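Local coordinates for ABC transporter, substrate-binding protein (Clostridium perfringens, PDB 4EDP) that probably binds a solute outside the membrane as the substrate-binding component of an ABC transporter and delivers it for import, at residues E74-M79 with A97-E102; P179-I184 with N344-I349. All coordinates share one frame; numbering follows the deposited sequence.

Contact 1 (E74-M79 with A97-E102)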
ATOM      1  N   GLU A  74      15.071   5.681  -4.550  1.00 26.66           N
ATOM      2  CA  GLU A  74      16.452   6.063  -4.335  1.00 28.80           C
ATOM      3  C   GLU A  74      17.131   5.164  -3.312  1.00 27.11           C
ATOM      4  O   GLU A  74      18.285   4.813  -3.485  1.00 27.31           O
ATOM      5  CB  GLU A  74      16.580   7.549  -3.985  1.00 31.08           C
ATOM      6  CG  GLU A  74      15.889   8.019  -2.735  1.00 33.55           C
ATOM      7  CD  GLU A  74      15.799   9.552  -2.681  1.00 38.39           C
ATOM      8  OE1 GLU A  74      15.096  10.094  -1.803  1.00 39.94           O
ATOM      9  OE2 GLU A  74      16.413  10.217  -3.540  1.00 45.94           O
ATOM     10  N   ARG A  75      16.430   4.802  -2.248  1.00 25.00           N
ATOM     11  CA  ARG A  75      17.006   3.911  -1.250  1.00 25.05           C
ATOM     12  C   ARG A  75      17.269   2.531  -1.856  1.00 24.71           C
ATOM     13  O   ARG A  75      18.344   1.966  -1.667  1.00 25.79           O
ATOM     14  CB  ARG A  75      16.117   3.818  -0.007  1.00 22.57           C
ATOM     15  CG  ARG A  75      16.059   5.133   0.741  1.00 25.56           C
ATOM     16  CD  ARG A  75      15.303   5.085   2.047  1.00 24.26           C
ATOM     17  NE  ARG A  75      13.868   4.832   1.897  1.00 22.27           N
ATOM     18  CZ  ARG A  75      13.286   3.659   2.088  1.00 20.07           C
ATOM     19  NH1 ARG A  75      11.971   3.547   1.941  1.00 22.98           N
ATOM     20  NH2 ARG A  75      14.005   2.604   2.442  1.00 19.34           N
ATOM     21  N   LEU A  76      16.294   1.996  -2.590  1.00 24.68           N
ATOM     22  CA  LEU A  76      16.465   0.683  -3.216  1.00 24.41           C
ATOM     23  C   LEU A  76      17.602   0.686  -4.241  1.00 25.28           C
ATOM     24  O   LEU A  76      18.418  -0.224  -4.279  1.00 24.97           O
ATOM     25  CB  LEU A  76      15.173   0.224  -3.899  1.00 23.41           C
ATOM     26  CG  LEU A  76      15.307  -1.133  -4.611  1.00 24.25           C
ATOM     27  CD1 LEU A  76      15.714  -2.233  -3.621  1.00 25.32           C
ATOM     28  CD2 LEU A  76      14.024  -1.511  -5.351  1.00 25.50           C
ATOM     29  N   THR A  77      17.647   1.706  -5.078  1.00 27.35           N
ATOM     30  CA  THR A  77      18.687   1.794  -6.100  1.00 28.80           C
ATOM     31  C   THR A  77      20.080   1.819  -5.493  1.00 29.16           C
ATOM     32  O   THR A  77      20.982   1.118  -5.970  1.00 29.50           O
ATOM     33  CB  THR A  77      18.497   3.038  -6.979  1.00 30.06           C
ATOM     34  OG1 THR A  77      17.209   2.970  -7.604  1.00 32.19           O
ATOM     35  CG2 THR A  77      19.587   3.126  -8.041  1.00 33.98           C
ATOM     36  N   LYS A  78      20.249   2.608  -4.435  0.50 29.11           N
ATOM     37  CA  LYS A  78      21.548   2.730  -3.781  0.50 30.24           C
ATOM     38  C   LYS A  78      22.023   1.392  -3.227  0.50 29.35           C
ATOM     39  O   LYS A  78      23.154   0.985  -3.486  0.50 30.62           O
ATOM     40  CB  LYS A  78      21.518   3.788  -2.666  0.50 30.73           C
ATOM     41  CG  LYS A  78      22.907   4.143  -2.139  0.50 32.80           C
ATOM     42  CD  LYS A  78      22.907   5.249  -1.075  0.50 33.71           C
ATOM     43  CE  LYS A  78      22.227   4.807   0.208  0.50 33.30           C
ATOM     44  NZ  LYS A  78      22.329   5.815   1.289  0.50 34.42           N
ATOM     45  N   MET A  79      21.163   0.698  -2.485  1.00 28.03           N
ATOM     46  CA  MET A  79      21.554  -0.592  -1.898  1.00 28.11           C
ATOM     47  C   MET A  79      21.768  -1.692  -2.946  1.00 28.32           C
ATOM     48  O   MET A  79      22.616  -2.548  -2.747  1.00 28.28           O
ATOM     49  CB  MET A  79      20.630  -1.039  -0.745  1.00 27.43           C
ATOM     50  CG  MET A  79      19.194  -1.371  -1.090  1.00 27.11           C
ATOM     51  SD  MET A  79      18.195  -1.732   0.396  1.00 26.00           S
ATOM     52  CE  MET A  79      18.043  -0.114   1.157  1.00 27.71           C
ATOM     53  N   ALA A  97       9.946  -3.705  -2.360  1.00 15.05           N
ATOM     54  CA  ALA A  97      10.580  -4.774  -1.596  1.00 15.31           C
ATOM     55  C   ALA A  97      10.782  -6.000  -2.481  1.00 15.37           C
ATOM     56  O   ALA A  97      11.833  -6.637  -2.418  1.00 15.61           O
ATOM     57  CB  ALA A  97       9.780  -5.135  -0.344  1.00 13.83           C
ATOM     58  N   GLU A  98       9.789  -6.313  -3.313  0.50 14.81           N
ATOM     59  CA  GLU A  98       9.858  -7.477  -4.198  0.50 15.50           C
ATOM     60  C   GLU A  98      11.011  -7.341  -5.207  0.50 16.97           C
ATOM     61  O   GLU A  98      11.646  -8.329  -5.580  0.50 17.55           O
ATOM     62  CB  GLU A  98       8.501  -7.694  -4.891  0.50 15.10           C
ATOM     63  CG  GLU A  98       8.384  -9.002  -5.671  0.50 17.74           C
ATOM     64  CD  GLU A  98       9.229  -9.025  -6.947  0.50 16.33           C
ATOM     65  OE1 GLU A  98       9.477  -7.947  -7.515  0.50 19.60           O
ATOM     66  OE2 GLU A  98       9.623 -10.125  -7.396  0.50 18.81           O
ATOM     67  N   GLN A  99      11.295  -6.118  -5.640  1.00 17.63           N
ATOM     68  CA  GLN A  99      12.406  -5.893  -6.550  1.00 19.28           C
ATOM     69  C   GLN A  99      13.725  -6.182  -5.816  1.00 19.15           C
ATOM     70  O   GLN A  99      14.668  -6.682  -6.414  1.00 19.28           O
ATOM     71  CB  GLN A  99      12.397  -4.478  -7.079  1.00 19.55           C
ATOM     72  CG  GLN A  99      11.130  -4.123  -7.777  1.00 24.23           C
ATOM     73  CD  GLN A  99      11.170  -2.728  -8.317  1.00 30.62           C
ATOM     74  OE1 GLN A  99      12.120  -2.343  -8.996  1.00 31.86           O
ATOM     75  NE2 GLN A  99      10.138  -1.956  -8.024  1.00 31.55           N
ATOM     76  N   GLY A 100      13.797  -5.842  -4.531  1.00 18.11           N
ATOM     77  CA  GLY A 100      14.990  -6.128  -3.745  1.00 18.79           C
ATOM     78  C   GLY A 100      15.150  -7.629  -3.554  1.00 18.16           C
ATOM     79  O   GLY A 100      16.253  -8.165  -3.656  1.00 19.47           O
ATOM     80  N   VAL A 101      14.045  -8.314  -3.278  1.00 17.29           N
ATOM     81  CA  VAL A 101      14.078  -9.767  -3.117  1.00 18.22           C
ATOM     82  C   VAL A 101      14.639 -10.373  -4.398  1.00 19.97           C
ATOM     83  O   VAL A 101      15.558 -11.206  -4.359  1.00 20.01           O
ATOM     84  CB  VAL A 101      12.677 -10.366  -2.824  1.00 17.38           C
ATOM     85  CG1 VAL A 101      12.697 -11.892  -2.968  1.00 19.83           C
ATOM     86  CG2 VAL A 101      12.174  -9.963  -1.440  1.00 18.62           C
ATOM     87  N   GLU A 102      14.091  -9.945  -5.531  1.00 20.25           N
ATOM     88  CA  GLU A 102      14.524 -10.428  -6.846  1.00 24.14           C
ATOM     89  C   GLU A 102      16.013 -10.151  -7.102  1.00 24.54           C
ATOM     90  O   GLU A 102      16.715 -10.954  -7.746  1.00 25.54           O
ATOM     91  CB  GLU A 102      13.677  -9.737  -7.929  1.00 25.82           C
ATOM     92  CG  GLU A 102      14.044 -10.066  -9.371  1.00 32.41           C
ATOM     93  CD  GLU A 102      13.760 -11.496  -9.745  1.00 40.24           C
ATOM     94  OE1 GLU A 102      12.919 -12.129  -9.069  1.00 45.18           O
ATOM     95  OE2 GLU A 102      14.362 -11.978 -10.736  1.00 46.61           O
TER

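Contact 2 (P179-I184 with N344-I349)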
ATOM      1  N   PRO A 179      -1.553  -1.024 -10.125  1.00 13.78           N
ATOM      2  CA  PRO A 179      -1.801  -2.452 -10.342  1.00 13.60           C
ATOM      3  C   PRO A 179      -3.209  -2.865  -9.943  1.00 13.30           C
ATOM      4  O   PRO A 179      -3.851  -3.639 -10.648  1.00 12.63           O
ATOM      5  CB  PRO A 179      -0.740  -3.121  -9.469  1.00 14.46           C
ATOM      6  CG  PRO A 179       0.411  -2.159  -9.540  1.00 16.38           C
ATOM      7  CD  PRO A 179      -0.222  -0.790  -9.526  1.00 14.66           C
ATOM      8  N   ALA A 180      -3.698  -2.345  -8.818  1.00 12.93           N
ATOM      9  CA  ALA A 180      -5.052  -2.640  -8.383  1.00 12.67           C
ATOM     10  C   ALA A 180      -6.070  -2.224  -9.446  1.00 11.39           C
ATOM     11  O   ALA A 180      -7.029  -2.949  -9.697  1.00 12.43           O
ATOM     12  CB  ALA A 180      -5.365  -1.936  -7.031  1.00 11.95           C
ATOM     13  N   MET A 181      -5.857  -1.068 -10.061  0.60 12.12           N
ATOM     14  CA  MET A 181      -6.776  -0.573 -11.069  0.60 12.76           C
ATOM     15  C   MET A 181      -6.828  -1.564 -12.268  0.60 12.20           C
ATOM     16  O   MET A 181      -7.900  -1.826 -12.824  0.60 11.42           O
ATOM     17  CB  MET A 181      -6.393   0.867 -11.467  0.60 13.88           C
ATOM     18  CG  MET A 181      -7.473   1.553 -12.207  0.60 17.92           C
ATOM     19  SD  MET A 181      -8.922   1.832 -11.162  0.60 15.94           S
ATOM     20  CE  MET A 181     -10.162   1.653 -12.450  0.60 21.07           C
ATOM     21  N   VAL A 182      -5.684  -2.134 -12.642  1.00 12.08           N
ATOM     22  CA  VAL A 182      -5.632  -3.125 -13.722  1.00 11.72           C
ATOM     23  C   VAL A 182      -6.383  -4.395 -13.264  1.00 11.96           C
ATOM     24  O   VAL A 182      -7.118  -5.013 -14.054  1.00 11.73           O
ATOM     25  CB  VAL A 182      -4.178  -3.464 -14.146  1.00 13.48           C
ATOM     26  CG1 VAL A 182      -4.148  -4.594 -15.165  1.00 12.77           C
ATOM     27  CG2 VAL A 182      -3.454  -2.222 -14.681  1.00 12.56           C
ATOM     28  N   GLU A 183      -6.196  -4.798 -12.006  1.00 11.14           N
ATOM     29  CA  GLU A 183      -6.873  -6.004 -11.497  1.00 10.80           C
ATOM     30  C   GLU A 183      -8.384  -5.812 -11.387  1.00 10.27           C
ATOM     31  O   GLU A 183      -9.164  -6.761 -11.606  1.00 12.28           O
ATOM     32  CB  GLU A 183      -6.217  -6.550 -10.219  1.00 11.18           C
ATOM     33  CG  GLU A 183      -4.776  -7.010 -10.491  1.00 14.31           C
ATOM     34  CD  GLU A 183      -4.226  -8.054  -9.542  1.00 16.81           C
ATOM     35  OE1 GLU A 183      -4.969  -8.550  -8.672  1.00 16.79           O
ATOM     36  OE2 GLU A 183      -3.035  -8.448  -9.729  1.00 17.14           O
ATOM     37  N   ILE A 184      -8.809  -4.594 -11.071  1.00 10.02           N
ATOM     38  CA  ILE A 184     -10.222  -4.256 -11.041  1.00 10.18           C
ATOM     39  C   ILE A 184     -10.818  -4.453 -12.449  1.00 10.99           C
ATOM     40  O   ILE A 184     -11.887  -5.054 -12.602  1.00 12.23           O
ATOM     41  CB  ILE A 184     -10.419  -2.797 -10.550  1.00 10.05           C
ATOM     42  CG1 ILE A 184     -10.213  -2.722  -9.029  1.00 11.52           C
ATOM     43  CG2 ILE A 184     -11.820  -2.307 -10.949  1.00 13.31           C
ATOM     44  CD1 ILE A 184     -10.023  -1.303  -8.497  1.00 13.38           C
ATOM     45  N   ASN A 344       3.433   0.347 -20.634  0.60 22.17           N
ATOM     46  CA  ASN A 344       3.318   0.636 -22.064  0.60 24.32           C
ATOM     47  C   ASN A 344       1.856   0.617 -22.509  0.60 23.84           C
ATOM     48  O   ASN A 344       1.379   1.562 -23.140  0.60 25.82           O
ATOM     49  CB  ASN A 344       4.131  -0.360 -22.898  0.60 25.51           C
ATOM     50  CG  ASN A 344       5.625  -0.126 -22.805  0.60 28.23           C
ATOM     51  OD1 ASN A 344       6.073   0.843 -22.195  0.60 31.30           O
ATOM     52  ND2 ASN A 344       6.407  -0.999 -23.438  0.60 28.09           N
ATOM     53  N   ASN A 345       1.151  -0.453 -22.169  1.00 23.10           N
ATOM     54  CA  ASN A 345      -0.274  -0.595 -22.523  1.00 22.46           C
ATOM     55  C   ASN A 345      -1.133   0.533 -21.951  1.00 21.76           C
ATOM     56  O   ASN A 345      -2.000   1.084 -22.636  1.00 21.99           O
ATOM     57  CB  ASN A 345      -0.838  -1.907 -21.987  1.00 21.55           C
ATOM     58  CG  ASN A 345      -0.457  -3.121 -22.823  1.00 28.91           C
ATOM     59  OD1 ASN A 345      -0.093  -3.004 -23.993  1.00 32.31           O
ATOM     60  ND2 ASN A 345      -0.595  -4.308 -22.227  1.00 32.73           N
ATOM     61  N   TRP A 346      -0.888   0.859 -20.687  1.00 19.74           N
ATOM     62  CA  TRP A 346      -1.646   1.899 -19.981  1.00 20.45           C
ATOM     63  C   TRP A 346      -1.474   3.247 -20.652  1.00 23.29           C
ATOM     64  O   TRP A 346      -2.455   3.921 -20.965  1.00 23.05           O
ATOM     65  CB  TRP A 346      -1.164   1.994 -18.537  1.00 18.43           C
ATOM     66  CG  TRP A 346      -1.882   3.013 -17.691  1.00 18.75           C
ATOM     67  CD1 TRP A 346      -1.624   4.360 -17.621  1.00 19.68           C
ATOM     68  CD2 TRP A 346      -2.940   2.757 -16.751  1.00 16.77           C
ATOM     69  NE1 TRP A 346      -2.464   4.949 -16.707  1.00 22.22           N
ATOM     70  CE2 TRP A 346      -3.274   3.987 -16.153  1.00 18.57           C
ATOM     71  CE3 TRP A 346      -3.620   1.601 -16.346  1.00 14.28           C
ATOM     72  CZ2 TRP A 346      -4.276   4.097 -15.193  1.00 16.63           C
ATOM     73  CZ3 TRP A 346      -4.613   1.703 -15.391  1.00 17.18           C
ATOM     74  CH2 TRP A 346      -4.937   2.949 -14.822  1.00 18.67           C
ATOM     75  N   ASN A 347      -0.221   3.637 -20.863  1.00 25.30           N
ATOM     76  CA  ASN A 347       0.072   4.910 -21.502  1.00 28.23           C
ATOM     77  C   ASN A 347      -0.491   4.993 -22.921  1.00 30.35           C
ATOM     78  O   ASN A 347      -0.987   6.032 -23.325  1.00 32.04           O
ATOM     79  CB  ASN A 347       1.581   5.189 -21.483  1.00 29.52           C
ATOM     80  CG  ASN A 347       2.108   5.475 -20.078  1.00 29.13           C
ATOM     81  OD1 ASN A 347       1.346   5.855 -19.190  1.00 30.41           O
ATOM     82  ND2 ASN A 347       3.413   5.321 -19.882  1.00 27.47           N
ATOM     83  N   ARG A 348      -0.405   3.902 -23.673  1.00 31.22           N
ATOM     84  CA  ARG A 348      -0.945   3.859 -25.026  1.00 33.90           C
ATOM     85  C   ARG A 348      -2.447   4.118 -24.990  1.00 33.85           C
ATOM     86  O   ARG A 348      -2.984   4.849 -25.819  1.00 34.38           O
ATOM     87  CB  ARG A 348      -0.652   2.494 -25.658  1.00 34.21           C
ATOM     88  CG  ARG A 348      -1.276   2.249 -27.031  1.00 39.39           C
ATOM     89  CD  ARG A 348      -0.857   0.886 -27.574  1.00 42.60           C
ATOM     90  NE  ARG A 348      -1.192  -0.200 -26.655  1.00 45.33           N
ATOM     91  CZ  ARG A 348      -2.374  -0.813 -26.600  1.00 47.82           C
ATOM     92  NH1 ARG A 348      -3.358  -0.458 -27.419  1.00 49.89           N
ATOM     93  NH2 ARG A 348      -2.578  -1.783 -25.714  1.00 48.13           N
ATOM     94  N   ILE A 349      -3.115   3.536 -24.001  1.00 32.31           N
ATOM     95  CA  ILE A 349      -4.561   3.670 -23.843  1.00 33.41           C
ATOM     96  C   ILE A 349      -5.061   4.962 -23.239  1.00 33.96           C
ATOM     97  O   ILE A 349      -6.004   5.565 -23.745  1.00 35.11           O
ATOM     98  CB  ILE A 349      -5.118   2.585 -22.901  1.00 31.63           C
ATOM     99  CG1 ILE A 349      -5.144   1.239 -23.596  1.00 33.96           C
ATOM    100  CG2 ILE A 349      -6.523   2.936 -22.481  1.00 30.95           C
ATOM    101  CD1 ILE A 349      -5.662   0.134 -22.697  1.00 32.81           C
TER

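Contact 1 (E74-M79 with A97-E102)
Gln-99 and Gly-100 sit against Leu-76 on a helical turn whose backbone bonds, Val-101 N to Ala-97 O and Glu-102 N to Glu-98 O, each 2.9 Å, are the shortest polar bonds within the two segments. No hydrogen bond crosses between 74-79 and 97-102; from 74-79, Leu-76 alone reaches 97-102, through its two methyls. Its CG lies anti to the backbone N (chi1 178°), which carries the methyls across to neighbouring positions of the second helix. CD2 abuts the base of the glutamine, with Leu-76 CD2 at 3.8 Å from Gln-99 CB. CD1 rests directly on the backbone of Gly-100, which has no side chain, with Leu-76 CD1 4.0 Å from Gly-100 CA. The helices come close at this point, the CA atoms of Leu-76 and Gly-100 being 7.0 Å apart. Gln-99 runs roughly perpendicular to the leucine and stretches past it; Gln-99 OE1 is 4.2 Å from Leu-76 CD2, while NE2 makes a weak hydrogen bond with Ser-95 O. Next to Leu-76, Arg-75 leaves the interface altogether: its guanidinium bonds to Gly-70 O, Tyr-91 O and Ser-40 OG, and it makes a cation-pi contact with Trp-42. Helix 72-81 connects strand 65-69 to strand 89-93, and helix 94-103 directly follows strand 89-93. Chemically, the join is made by aliphatic contacts of the leucine methyls, while the Arg-75 guanidinium and, weakly, Gln-99 NE2 bond elsewhere.

Contact 2 (P179-I184 with N344-I349)
Trp-346 of the C-terminal helix reaches Met-181 and Val-182 of helix 178-189, in the second lobe of what looks like a class II periplasmic-binding-protein fold. Its CB points at the opposite helix, and with CG anti to the backbone N (chi1 -179°) the indole is carried toward helix 178-189. The six-membered ring does the touching. CE3 and CZ3 both approach one methyl, Val-182 CG2 lying 4.2 Å from Trp-346 CZ3; it comes in obliquely, and the two side chains run antiparallel alongside one another. At the far end Trp-346 CH2 meets Met-181 CG at 3.9 Å, edge-on and near the ring plane. The methionine crosses the tryptophan at about a right angle and, in the conformer given, bends at chi2 (66°) and again at chi3, which turns SD and CE from the ring. Ile-170, Ile-173 and Leu-205 also touch Trp-346, which makes this a buried, largely apolar wedge between helices and strand 168-171. Its one polar atom, NE1, has a weak hydrogen bond to Asp-172 OD1. Around it on the same helix, Arg-348 NH2 bonds back to Asn-345 OD1, one turn earlier, at 3.3 Å, nearly straight (168°) but from above the carbonyl plane.

In the fold
The two contacts lie in different lobes, their centres 23 Å apart and their nearest atoms about 10 Å apart, without touching. Contact 1 closes before contact 2 opens. Contact 1 joins successive helices beside strands 65-69, 37-41 and 89-93; contact 2 ties helix 178-189, next to strand 168-171, to the very end of the chain 160 residues later. Helix 332-350 relates them: it packs on the second lobe along its length, its last turns forming contact 2, and touches the first lobe near its start, where Lys-333 and Asn-336 meet Glu-98 and Gln-99 of contact 1. Proteins of this family usually hold their solute between the two lobes.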